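PDB 1F5M: free methionine-R-sulfoxide reductase, which catalyses the thioredoxin-dependent reduction of the R-enantiomer of free methionine sulfoxide to methionine and takes part in protection against oxidative stress. Local coordinates for residues 51-56 against 146-151. Sequence-based numbering, arbitrary orientation.
Sequences SLIWHA and GVIDID
Ile53 is the one residue of segment 51-56 of helix 42-59 that reaches segment 146-151, and it does so with both branches of its side chain, one for Ile148 and one for Ile150. Ser51 and Leu52, the two residues before it, face other parts of the assembly: Ser51 OG hydrogen-bonds to Gly87 O of the second subunit, while Leu52 packs on Leu28 and Tyr32 of helix 21-36. Ile53 is on the side of the helix that faces the sheet. The longer branch lies beside the backbone N (chi1 -64°) and runs on extended (chi2 166°), which carries its terminal methyl CD1 out to the methyl CG2 of Ile148, 4.0 Å away. The branch methyl takes the other direction, trans to the backbone N, and Ile53 CG2 meets Ile150 CD1 at 3.4 Å, a tight approach for two methyls; Ile150 CG1 follows at 4.0 Å from the same Ile53 CG2. Past Ile53 on the helix, Ala56 packs on Ile24 of helix 21-36. The two strand residues answer with different branches, Ile148 with its short one and Ile150 with the end of its long one, whose extended form (chi2 -175°) brings CD1 toward the helix. No hydrogen bond crosses the interface, and all three isoleucines are buried. Ile148 and Ile150 lie two apart on the strand and so share its helix-facing side, whereas Asp149 between them points away. This is helix-on-sheet packing in the hydrophobic core of a GAF domain: helix 42-59 rests on an antiparallel sheet in which strand 144-152 runs between strands 64-72 and 131-138, with Ala67 also touching Ile53, Phe69 and Ile137 flanking Ile148, and Ile133 beside Ile150.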
loop_
_atom_site.group_PDB
_atom_site.type_symbol
_atom_site.label_atom_id
_atom_site.label_comp_id
_atom_site.label_asym_id
_atom_site.label_seq_id
_atom_site.Cartn_x
_atom_site.Cartn_y
_atom_site.Cartn_z
ATOM N N SER B 51 -2.215 6.115 -1.254
ATOM C CA SER B 51 -3.559 6.120 -1.818
ATOM C C SER B 51 -3.985 7.533 -2.330
ATOM O O SER B 51 -4.673 7.671 -3.344
ATOM C CB SER B 51 -4.523 5.636 -0.745
ATOM O OG SER B 51 -5.813 5.614 -1.245
ATOM N N LEU B 52 -3.572 8.575 -1.621
ATOM C CA LEU B 52 -3.882 9.967 -1.965
ATOM C C LEU B 52 -3.235 10.261 -3.337
ATOM O O LEU B 52 -3.918 10.698 -4.290
ATOM C CB LEU B 52 -3.293 10.935 -0.893
ATOM C CG LEU B 52 -4.089 11.041 0.423
ATOM C CD1 LEU B 52 -3.420 12.011 1.439
ATOM C CD2 LEU B 52 -5.517 11.537 0.066
ATOM N N ILE B 53 -1.962 9.912 -3.459
ATOM C CA ILE B 53 -1.204 10.179 -4.696
ATOM C C ILE B 53 -1.800 9.426 -5.882
ATOM O O ILE B 53 -2.040 10.002 -6.933
ATOM C CB ILE B 53 0.261 9.778 -4.516
ATOM C CG1 ILE B 53 0.889 10.666 -3.432
ATOM C CG2 ILE B 53 1.030 9.888 -5.852
ATOM C CD1 ILE B 53 2.206 10.155 -2.940
ATOM N N TRP B 54 -2.121 8.153 -5.660
ATOM C CA TRP B 54 -2.650 7.293 -6.698
ATOM C C TRP B 54 -3.940 7.894 -7.277
ATOM O O TRP B 54 -4.070 8.067 -8.487
ATOM C CB TRP B 54 -2.969 5.870 -6.119
ATOM C CG TRP B 54 -3.691 5.004 -7.160
ATOM C CD1 TRP B 54 -5.013 5.049 -7.492
ATOM C CD2 TRP B 54 -3.084 4.088 -8.053
ATOM N NE1 TRP B 54 -5.268 4.216 -8.544
ATOM C CE2 TRP B 54 -4.099 3.604 -8.913
ATOM C CE3 TRP B 54 -1.763 3.629 -8.231
ATOM C CZ2 TRP B 54 -3.847 2.668 -9.936
ATOM C CZ3 TRP B 54 -1.507 2.698 -9.253
ATOM C CH2 TRP B 54 -2.554 2.226 -10.093
ATOM N N HIS B 55 -4.911 8.172 -6.400
ATOM C CA HIS B 55 -6.182 8.710 -6.832
ATOM C C HIS B 55 -6.098 10.102 -7.429
ATOM O O HIS B 55 -6.856 10.414 -8.351
ATOM C CB HIS B 55 -7.169 8.663 -5.677
ATOM C CG HIS B 55 -7.565 7.264 -5.309
ATOM N ND1 HIS B 55 -8.514 6.545 -6.018
ATOM C CD2 HIS B 55 -7.043 6.408 -4.404
ATOM C CE1 HIS B 55 -8.549 5.304 -5.567
ATOM N NE2 HIS B 55 -7.657 5.194 -4.589
ATOM N N ALA B 56 -5.229 10.941 -6.899
ATOM C CA ALA B 56 -5.058 12.284 -7.478
ATOM C C ALA B 56 -4.629 12.163 -8.945
ATOM O O ALA B 56 -5.217 12.801 -9.850
ATOM C CB ALA B 56 -4.004 13.078 -6.723
ATOM N N GLY B 146 13.903 8.498 2.524
ATOM C CA GLY B 146 13.284 7.609 1.555
ATOM C C GLY B 146 12.896 8.407 0.319
ATOM O O GLY B 146 13.279 9.572 0.164
ATOM N N VAL B 147 12.133 7.796 -0.582
ATOM C CA VAL B 147 11.711 8.512 -1.776
ATOM C C VAL B 147 10.247 8.273 -2.057
ATOM O O VAL B 147 9.650 7.289 -1.580
ATOM C CB VAL B 147 12.466 8.062 -3.049
ATOM C CG1 VAL B 147 13.978 8.248 -2.892
ATOM C CG2 VAL B 147 12.140 6.605 -3.345
ATOM N N ILE B 148 9.663 9.214 -2.788
ATOM C CA ILE B 148 8.291 9.125 -3.249
ATOM C C ILE B 148 8.496 8.764 -4.714
ATOM O O ILE B 148 9.227 9.459 -5.437
ATOM C CB ILE B 148 7.568 10.467 -3.169
ATOM C CG1 ILE B 148 7.644 11.038 -1.747
ATOM C CG2 ILE B 148 6.139 10.282 -3.591
ATOM C CD1 ILE B 148 6.876 12.354 -1.580
ATOM N N ASP B 149 7.847 7.685 -5.143
ATOM C CA ASP B 149 8.015 7.158 -6.495
ATOM C C ASP B 149 6.687 6.959 -7.247
ATOM O O ASP B 149 5.738 6.248 -6.763
ATOM C CB ASP B 149 8.773 5.804 -6.365
ATOM C CG ASP B 149 9.230 5.196 -7.706
ATOM O OD1 ASP B 149 9.209 5.867 -8.761
ATOM O OD2 ASP B 149 9.671 4.017 -7.696
ATOM N N ILE B 150 6.571 7.601 -8.392
ATOM C CA ILE B 150 5.365 7.411 -9.227
ATOM C C ILE B 150 5.728 6.924 -10.617
ATOM O O ILE B 150 6.596 7.553 -11.287
ATOM C CB ILE B 150 4.584 8.723 -9.370
ATOM C CG1 ILE B 150 4.401 9.370 -7.996
ATOM C CG2 ILE B 150 3.241 8.473 -10.023
ATOM C CD1 ILE B 150 3.512 10.663 -8.025
ATOM N N ASP B 151 5.077 5.852 -11.099
ATOM C CA ASP B 151 5.377 5.328 -12.460
ATOM C C ASP B 151 4.175 5.664 -13.360
ATOM O O ASP B 151 3.030 5.658 -12.891
ATOM C CB ASP B 151 5.510 3.797 -12.527
ATOM C CG ASP B 151 6.765 3.268 -11.897
ATOM O OD1 ASP B 151 7.466 4.023 -11.218
ATOM O OD2 ASP B 151 7.042 2.052 -12.050
#